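PDB 2X3H: K5 lyase from Enterobacteria phage k1-5, which cleaves heparosan, the K5 capsular glycosaminoglycan, by an eliminative lyase mechanism, probably as a trimeric phage tail spike. Local coordinates for residues S148-L162 and F175-Y188. Numbering follows the deposited sequence.
Sequences SNKATDTTQGQQVSL and FSNVKGTGFSLIAY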
ATOM      1  N   SER A 148     -36.155  -6.629   0.596  1.00 11.20           N
ATOM      2  CA  SER A 148     -37.009  -6.081  -0.452  1.00 12.36           C
ATOM      3  C   SER A 148     -37.975  -7.167  -0.955  1.00 12.27           C
ATOM      4  O   SER A 148     -37.743  -8.357  -0.731  1.00 12.14           O
ATOM      5  CB  SER A 148     -36.124  -5.502  -1.573  1.00 14.10           C
ATOM      6  OG  SER A 148     -36.879  -4.959  -2.634  1.00 16.80           O
ATOM      7  N   ASN A 149     -39.059  -6.740  -1.625  1.00 12.37           N
ATOM      8  CA  ASN A 149     -40.041  -7.674  -2.187  1.00 12.13           C
ATOM      9  C   ASN A 149     -40.618  -7.123  -3.487  1.00 11.61           C
ATOM     10  O   ASN A 149     -41.843  -7.012  -3.640  1.00 12.65           O
ATOM     11  CB  ASN A 149     -41.172  -7.938  -1.190  1.00 12.40           C
ATOM     12  CG  ASN A 149     -40.745  -8.835  -0.056  1.00 11.92           C
ATOM     13  OD1 ASN A 149     -40.450 -10.017  -0.260  1.00 12.96           O
ATOM     14  ND2 ASN A 149     -40.705  -8.281   1.155  1.00 12.20           N
ATOM     15  N   LYS A 150     -39.738  -6.765  -4.415  1.00 10.81           N
ATOM     16  CA  LYS A 150     -40.134  -6.093  -5.649  1.00 11.22           C
ATOM     17  C   LYS A 150     -40.904  -7.032  -6.585  1.00 11.86           C
ATOM     18  O   LYS A 150     -40.627  -8.224  -6.634  1.00 12.08           O
ATOM     19  CB  LYS A 150     -38.894  -5.535  -6.363  1.00 11.21           C
ATOM     20  CG  LYS A 150     -38.336  -4.276  -5.706  1.00 11.19           C
ATOM     21  CD  LYS A 150     -37.108  -3.749  -6.443  1.00 10.98           C
ATOM     22  CE  LYS A 150     -36.680  -2.404  -5.891  1.00 10.78           C
ATOM     23  NZ  LYS A 150     -35.425  -1.937  -6.587  1.00 10.17           N
ATOM     24  N   ALA A 151     -41.874  -6.483  -7.315  1.00 13.84           N
ATOM     25  CA  ALA A 151     -42.670  -7.278  -8.264  1.00 15.27           C
ATOM     26  C   ALA A 151     -41.874  -7.873  -9.433  1.00 15.51           C
ATOM     27  O   ALA A 151     -42.144  -8.999  -9.864  1.00 16.28           O
ATOM     28  CB  ALA A 151     -43.838  -6.446  -8.805  1.00 16.18           C
ATOM     29  N   THR A 152     -40.916  -7.116  -9.967  1.00 15.99           N
ATOM     30  CA  THR A 152     -40.190  -7.556 -11.152  1.00 15.47           C
ATOM     31  C   THR A 152     -38.704  -7.256 -11.044  1.00 15.31           C
ATOM     32  O   THR A 152     -38.282  -6.456 -10.206  1.00 14.35           O
ATOM     33  CB  THR A 152     -40.687  -6.846 -12.433  1.00 16.09           C
ATOM     34  OG1 THR A 152     -40.099  -5.543 -12.524  1.00 16.85           O
ATOM     35  CG2 THR A 152     -42.206  -6.708 -12.451  1.00 16.69           C
ATOM     36  N   ASP A 153     -37.932  -7.883 -11.931  1.00 15.74           N
ATOM     37  CA  ASP A 153     -36.489  -7.663 -12.038  1.00 15.59           C
ATOM     38  C   ASP A 153     -36.121  -6.305 -12.641  1.00 15.75           C
ATOM     39  O   ASP A 153     -34.936  -5.998 -12.778  1.00 14.33           O
ATOM     40  CB  ASP A 153     -35.842  -8.784 -12.861  1.00 17.40           C
ATOM     41  CG  ASP A 153     -35.668 -10.066 -12.072  1.00 18.78           C
ATOM     42  OD1 ASP A 153     -35.320 -10.001 -10.870  1.00 19.29           O
ATOM     43  OD2 ASP A 153     -35.864 -11.154 -12.662  1.00 20.72           O
ATOM     44  N   THR A 154     -37.124  -5.499 -12.998  1.00 15.10           N
ATOM     45  CA  THR A 154     -36.880  -4.142 -13.498  1.00 16.06           C
ATOM     46  C   THR A 154     -37.616  -3.085 -12.679  1.00 14.67           C
ATOM     47  O   THR A 154     -37.731  -1.932 -13.096  1.00 15.27           O
ATOM     48  CB  THR A 154     -37.231  -3.992 -14.997  1.00 17.73           C
ATOM     49  OG1 THR A 154     -38.606  -4.340 -15.220  1.00 19.00           O
ATOM     50  CG2 THR A 154     -36.336  -4.888 -15.842  1.00 18.75           C
ATOM     51  N   THR A 155     -38.098  -3.483 -11.509  1.00 13.49           N
ATOM     52  CA  THR A 155     -38.804  -2.570 -10.613  1.00 12.90           C
ATOM     53  C   THR A 155     -37.844  -1.592  -9.933  1.00 12.39           C
ATOM     54  O   THR A 155     -36.799  -1.999  -9.434  1.00 12.90           O
ATOM     55  CB  THR A 155     -39.568  -3.341  -9.523  1.00 13.44           C
ATOM     56  OG1 THR A 155     -40.576  -4.171 -10.130  1.00 14.37           O
ATOM     57  CG2 THR A 155     -40.228  -2.373  -8.553  1.00 13.32           C
ATOM     58  N   GLN A 156     -38.209  -0.311  -9.919  1.00 12.13           N
ATOM     59  CA  GLN A 156     -37.375   0.760  -9.343  1.00 11.91           C
ATOM     60  C   GLN A 156     -37.635   0.973  -7.854  1.00 11.50           C
ATOM     61  O   GLN A 156     -38.775   0.995  -7.402  1.00 11.84           O
ATOM     62  CB  GLN A 156     -37.611   2.072 -10.100  1.00 12.97           C
ATOM     63  CG  GLN A 156     -36.995   3.315  -9.470  1.00 13.52           C
ATOM     64  CD  GLN A 156     -35.470   3.329  -9.525  1.00 13.95           C
ATOM     65  OE1 GLN A 156     -34.867   2.898 -10.510  1.00 14.84           O
ATOM     66  NE2 GLN A 156     -34.843   3.839  -8.465  1.00 13.81           N
ATOM     67  N   GLY A 157     -36.563   1.141  -7.085  1.00 10.79           N
ATOM     68  CA  GLY A 157     -36.696   1.445  -5.671  1.00  9.27           C
ATOM     69  C   GLY A 157     -35.377   1.347  -4.917  1.00  9.57           C
ATOM     70  O   GLY A 157     -34.601   0.415  -5.159  1.00  9.29           O
ATOM     71  N   GLN A 158     -35.129   2.316  -4.031  1.00  8.04           N
ATOM     72  CA  GLN A 158     -33.998   2.261  -3.087  1.00  9.11           C
ATOM     73  C   GLN A 158     -34.475   1.566  -1.816  1.00  8.89           C
ATOM     74  O   GLN A 158     -35.605   1.797  -1.364  1.00  9.61           O
ATOM     75  CB  GLN A 158     -33.504   3.659  -2.656  1.00 10.91           C
ATOM     76  CG  GLN A 158     -33.486   4.804  -3.684  1.00 11.71           C
ATOM     77  CD  GLN A 158     -32.806   4.476  -4.996  1.00 12.31           C
ATOM     78  OE1 GLN A 158     -32.085   3.489  -5.126  1.00 12.26           O
ATOM     79  NE2 GLN A 158     -33.031   5.333  -5.988  1.00 13.82           N
ATOM     80  N   GLN A 159     -33.617   0.764  -1.197  1.00  7.41           N
ATOM     81  CA  GLN A 159     -33.985   0.147   0.077  1.00  7.66           C
ATOM     82  C   GLN A 159     -33.889   1.135   1.248  1.00  8.67           C
ATOM     83  O   GLN A 159     -34.872   1.361   1.957  1.00  8.93           O
ATOM     84  CB  GLN A 159     -33.166  -1.121   0.357  1.00  8.20           C
ATOM     85  CG  GLN A 159     -33.356  -2.242  -0.656  1.00  8.68           C
ATOM     86  CD  GLN A 159     -32.617  -3.504  -0.243  1.00  9.24           C
ATOM     87  OE1 GLN A 159     -31.400  -3.601  -0.390  1.00  7.67           O
ATOM     88  NE2 GLN A 159     -33.356  -4.486   0.271  1.00  9.99           N
ATOM     89  N   VAL A 160     -32.711   1.719   1.456  1.00  7.30           N
ATOM     90  CA  VAL A 160     -32.536   2.760   2.470  1.00  7.70           C
ATOM     91  C   VAL A 160     -31.911   3.991   1.835  1.00  7.97           C
ATOM     92  O   VAL A 160     -30.846   3.904   1.216  1.00  7.36           O
ATOM     93  CB  VAL A 160     -31.621   2.292   3.626  1.00  7.93           C
ATOM     94  CG1 VAL A 160     -31.319   3.439   4.577  1.00  7.63           C
ATOM     95  CG2 VAL A 160     -32.259   1.144   4.383  1.00  8.87           C
ATOM     96  N   SER A 161     -32.585   5.133   1.980  1.00  7.91           N
ATOM     97  CA  SER A 161     -32.106   6.415   1.456  1.00  7.92           C
ATOM     98  C   SER A 161     -31.760   7.360   2.599  1.00  8.65           C
ATOM     99  O   SER A 161     -32.561   7.562   3.522  1.00  8.30           O
ATOM    100  CB  SER A 161     -33.179   7.087   0.582  1.00  7.70           C
ATOM    101  OG  SER A 161     -33.552   6.275  -0.514  1.00  8.63           O
ATOM    102  N   LEU A 162     -30.560   7.928   2.538  1.00  8.25           N
ATOM    103  CA  LEU A 162     -30.216   9.095   3.340  1.00  8.93           C
ATOM    104  C   LEU A 162     -30.321  10.290   2.404  1.00  9.78           C
ATOM    105  O   LEU A 162     -29.387  10.599   1.652  1.00  9.14           O
ATOM    106  CB  LEU A 162     -28.805   8.972   3.927  1.00  8.83           C
ATOM    107  CG  LEU A 162     -28.561   7.725   4.784  1.00  9.30           C
ATOM    108  CD1 LEU A 162     -27.125   7.671   5.305  1.00  9.15           C
ATOM    109  CD2 LEU A 162     -29.577   7.627   5.940  1.00  9.00           C
ATOM    110  N   PHE A 175     -28.626  -6.449   3.614  1.00  6.75           N
ATOM    111  CA  PHE A 175     -29.664  -6.149   2.633  1.00  7.05           C
ATOM    112  C   PHE A 175     -29.966  -7.411   1.848  1.00  8.29           C
ATOM    113  O   PHE A 175     -29.068  -7.996   1.233  1.00  8.15           O
ATOM    114  CB  PHE A 175     -29.203  -5.029   1.694  1.00  7.47           C
ATOM    115  CG  PHE A 175     -29.064  -3.693   2.381  1.00  7.69           C
ATOM    116  CD1 PHE A 175     -27.817  -3.256   2.832  1.00  7.93           C
ATOM    117  CD2 PHE A 175     -30.172  -2.886   2.602  1.00  7.91           C
ATOM    118  CE1 PHE A 175     -27.671  -2.030   3.481  1.00  8.87           C
ATOM    119  CE2 PHE A 175     -30.047  -1.653   3.251  1.00  9.20           C
ATOM    120  CZ  PHE A 175     -28.794  -1.220   3.700  1.00  8.88           C
ATOM    121  N   SER A 176     -31.228  -7.835   1.865  1.00  8.75           N
ATOM    122  CA  SER A 176     -31.590  -9.122   1.273  1.00  9.90           C
ATOM    123  C   SER A 176     -32.659  -8.990   0.190  1.00  9.95           C
ATOM    124  O   SER A 176     -33.420  -8.008   0.172  1.00 10.10           O
ATOM    125  CB  SER A 176     -32.077 -10.080   2.359  1.00 11.39           C
ATOM    126  OG  SER A 176     -33.183  -9.532   3.048  1.00 14.33           O
ATOM    127  N   ASN A 177     -32.695  -9.985  -0.707  1.00 10.27           N
ATOM    128  CA  ASN A 177     -33.663 -10.070  -1.792  1.00 10.29           C
ATOM    129  C   ASN A 177     -33.653  -8.819  -2.669  1.00 10.25           C
ATOM    130  O   ASN A 177     -34.688  -8.328  -3.102  1.00  9.97           O
ATOM    131  CB  ASN A 177     -35.065 -10.338  -1.238  1.00 12.00           C
ATOM    132  CG  ASN A 177     -35.943 -11.074  -2.222  1.00 14.10           C
ATOM    133  OD1 ASN A 177     -35.458 -11.908  -2.999  1.00 15.32           O
ATOM    134  ND2 ASN A 177     -37.244 -10.784  -2.198  1.00 14.96           N
ATOM    135  N   VAL A 178     -32.460  -8.298  -2.915  1.00  9.21           N
ATOM    136  CA  VAL A 178     -32.320  -7.048  -3.668  1.00  8.30           C
ATOM    137  C   VAL A 178     -32.501  -7.328  -5.155  1.00  8.75           C
ATOM    138  O   VAL A 178     -31.919  -8.288  -5.682  1.00  9.54           O
ATOM    139  CB  VAL A 178     -30.927  -6.428  -3.432  1.00  8.33           C
ATOM    140  CG1 VAL A 178     -30.869  -4.991  -3.940  1.00  7.83           C
ATOM    141  CG2 VAL A 178     -30.580  -6.486  -1.960  1.00  8.30           C
ATOM    142  N   LYS A 179     -33.314  -6.504  -5.820  1.00  8.88           N
ATOM    143  CA  LYS A 179     -33.657  -6.683  -7.241  1.00  9.56           C
ATOM    144  C   LYS A 179     -33.869  -5.358  -7.976  1.00  9.43           C
ATOM    145  O   LYS A 179     -33.932  -4.283  -7.355  1.00  9.66           O
ATOM    146  CB  LYS A 179     -34.950  -7.510  -7.383  1.00 10.57           C
ATOM    147  CG  LYS A 179     -34.873  -8.929  -6.866  1.00 11.66           C
ATOM    148  CD  LYS A 179     -36.231  -9.637  -7.000  1.00 12.90           C
ATOM    149  CE  LYS A 179     -36.191 -10.991  -6.296  1.00 14.09           C
ATOM    150  NZ  LYS A 179     -37.483 -11.759  -6.383  1.00 15.14           N
ATOM    151  N   GLY A 180     -34.026  -5.449  -9.300  1.00  9.40           N
ATOM    152  CA  GLY A 180     -34.441  -4.311 -10.112  1.00  9.73           C
ATOM    153  C   GLY A 180     -33.429  -3.194 -10.153  1.00  9.74           C
ATOM    154  O   GLY A 180     -32.221  -3.426 -10.027  1.00 10.18           O
ATOM    155  N   THR A 181     -33.922  -1.978 -10.333  1.00  9.52           N
ATOM    156  CA  THR A 181     -33.056  -0.818 -10.406  1.00  9.19           C
ATOM    157  C   THR A 181     -33.127  -0.014  -9.116  1.00  9.09           C
ATOM    158  O   THR A 181     -34.158   0.012  -8.426  1.00  8.85           O
ATOM    159  CB  THR A 181     -33.383   0.057 -11.626  1.00 10.19           C
ATOM    160  OG1 THR A 181     -34.748   0.494 -11.552  1.00 11.00           O
ATOM    161  CG2 THR A 181     -33.180  -0.751 -12.900  1.00 10.34           C
ATOM    162  N   GLY A 182     -32.004   0.627  -8.798  1.00  8.03           N
ATOM    163  CA  GLY A 182     -31.842   1.359  -7.555  1.00  8.41           C
ATOM    164  C   GLY A 182     -30.729   0.742  -6.730  1.00  7.23           C
ATOM    165  O   GLY A 182     -29.996  -0.126  -7.210  1.00  7.28           O
ATOM    166  N   PHE A 183     -30.644   1.176  -5.477  1.00  7.50           N
ATOM    167  CA  PHE A 183     -29.545   0.827  -4.585  1.00  7.24           C
ATOM    168  C   PHE A 183     -30.022   0.310  -3.237  1.00  7.92           C
ATOM    169  O   PHE A 183     -31.109   0.662  -2.756  1.00  7.40           O
ATOM    170  CB  PHE A 183     -28.657   2.052  -4.371  1.00  8.79           C
ATOM    171  CG  PHE A 183     -28.015   2.536  -5.631  1.00  9.61           C
ATOM    172  CD1 PHE A 183     -26.724   2.139  -5.954  1.00 10.12           C
ATOM    173  CD2 PHE A 183     -28.701   3.363  -6.508  1.00 10.40           C
ATOM    174  CE1 PHE A 183     -26.123   2.558  -7.129  1.00 10.52           C
ATOM    175  CE2 PHE A 183     -28.100   3.787  -7.693  1.00 11.05           C
ATOM    176  CZ  PHE A 183     -26.811   3.384  -7.998  1.00 11.07           C
ATOM    177  N   SER A 184     -29.196  -0.524  -2.614  1.00  5.79           N
ATOM    178  CA  SER A 184     -29.493  -0.981  -1.262  1.00  5.99           C
ATOM    179  C   SER A 184     -29.387   0.161  -0.264  1.00  6.55           C
ATOM    180  O   SER A 184     -30.281   0.370   0.540  1.00  6.80           O
ATOM    181  CB  SER A 184     -28.577  -2.146  -0.863  1.00  6.64           C
ATOM    182  OG  SER A 184     -28.885  -3.281  -1.653  1.00  7.84           O
ATOM    183  N   LEU A 185     -28.285   0.901  -0.331  1.00  5.86           N
ATOM    184  CA  LEU A 185     -28.076   2.037   0.544  1.00  6.85           C
ATOM    185  C   LEU A 185     -27.560   3.207  -0.285  1.00  6.99           C
ATOM    186  O   LEU A 185     -26.524   3.098  -0.926  1.00  7.05           O
ATOM    187  CB  LEU A 185     -27.066   1.672   1.640  1.00  6.95           C
ATOM    188  CG  LEU A 185     -26.642   2.793   2.602  1.00  8.11           C
ATOM    189  CD1 LEU A 185     -27.816   3.353   3.398  1.00  8.85           C
ATOM    190  CD2 LEU A 185     -25.567   2.285   3.553  1.00  8.63           C
ATOM    191  N   ILE A 186     -28.288   4.318  -0.277  1.00  7.18           N
ATOM    192  CA  ILE A 186     -27.892   5.478  -1.075  1.00  7.04           C
ATOM    193  C   ILE A 186     -27.928   6.726  -0.207  1.00  7.32           C
ATOM    194  O   ILE A 186     -28.899   6.967   0.488  1.00  8.06           O
ATOM    195  CB  ILE A 186     -28.793   5.661  -2.335  1.00  7.66           C
ATOM    196  CG1 ILE A 186     -28.418   6.935  -3.086  1.00  8.32           C
ATOM    197  CG2 ILE A 186     -30.273   5.702  -1.948  1.00  8.55           C
ATOM    198  CD1 ILE A 186     -29.251   7.223  -4.304  1.00  8.13           C
ATOM    199  N   ALA A 187     -26.858   7.512  -0.257  1.00  6.80           N
ATOM    200  CA  ALA A 187     -26.840   8.824   0.381  1.00  7.05           C
ATOM    201  C   ALA A 187     -26.648   9.882  -0.691  1.00  8.06           C
ATOM    202  O   ALA A 187     -25.807   9.721  -1.584  1.00  8.52           O
ATOM    203  CB  ALA A 187     -25.722   8.895   1.417  1.00  7.43           C
ATOM    204  N   TYR A 188     -27.425  10.966  -0.629  1.00  7.71           N
ATOM    205  CA  TYR A 188     -27.317  12.020  -1.639  1.00  9.21           C
ATOM    206  C   TYR A 188     -27.636  13.395  -1.052  1.00  9.39           C
ATOM    207  O   TYR A 188     -28.157  13.494   0.044  1.00  8.75           O
ATOM    208  CB  TYR A 188     -28.211  11.721  -2.854  1.00 11.15           C
ATOM    209  CG  TYR A 188     -29.678  11.478  -2.533  1.00 11.98           C
ATOM    210  CD1 TYR A 188     -30.157  10.192  -2.296  1.00 12.62           C
ATOM    211  CD2 TYR A 188     -30.589  12.535  -2.480  1.00 13.68           C
ATOM    212  CE1 TYR A 188     -31.497   9.957  -2.004  1.00 13.26           C
ATOM    213  CE2 TYR A 188     -31.939  12.308  -2.193  1.00 13.49           C
ATOM    214  CZ  TYR A 188     -32.384  11.015  -1.962  1.00 13.75           C
ATOM    215  OH  TYR A 188     -33.725  10.781  -1.677  1.00 14.79           O
TER
HETATM  216  O   HOH W   1     -34.459  -4.297  -4.170  1.00  9.74           O
HETATM  217  O   HOH W   2     -37.286  -7.982  -4.100  1.00 14.23           O
HETATM  218  O   HOH W   3     -39.147  -9.990  -4.874  1.00 16.96           O
HETATM  219  O   HOH W   4     -33.389  -8.039 -10.508  1.00 14.26           O
HETATM  220  O   HOH W   5     -36.656   0.436 -13.642  1.00 18.02           O
HETATM  221  O   HOH W   6     -34.527   8.256  -2.275  1.00 15.21           O
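Val160 meets the Phe175 ring at its edge, CG2 lying in the ring plane 3.7 Å from CE2, while CB of Ser184, from the ring's own segment, sits over one face toward the rim. The Phe183 ring also has an edge partner, the amide oxygen of Gln158. That chain bends at chi2 (-50°), bringing OE1 2.7 Å from the backbone N of Phe183; this nitrogen lies almost on the extension of the C=O bond, although the N-H itself is bent (146°). Over one face of Tyr188 lies the carbonyl of Leu162, again near the rim. Gln159 runs extended into the interior, its amide turned 52° from the Phe175 ring; OE1 takes an in-plane bond from Ser184 OG at 2.8 Å, and that hydroxyl is also bonded to Tyr236. At the loop end, Lys150 stretches out until NZ bonds Lys179 O at 2.9 Å, the carbonyls of Gly157 and Thr155, and weakly Thr181 O. Lys150 NZ and Thr181 N grip Thr155 O from opposite faces of its carbonyl plane. Thr181 OG1 donates to Gln156 OE1 at 2.6 Å. Strands 160-162 and 186-188 then pair in parallel, stacking neighbouring coils of a right-handed beta-helix, the fold expected of a tail-spike lyase. Between the irregular loops, where regular strand pairing lapses, one ammonium gathers carbonyls from both coils, and its positive charge is probably stabilised by them.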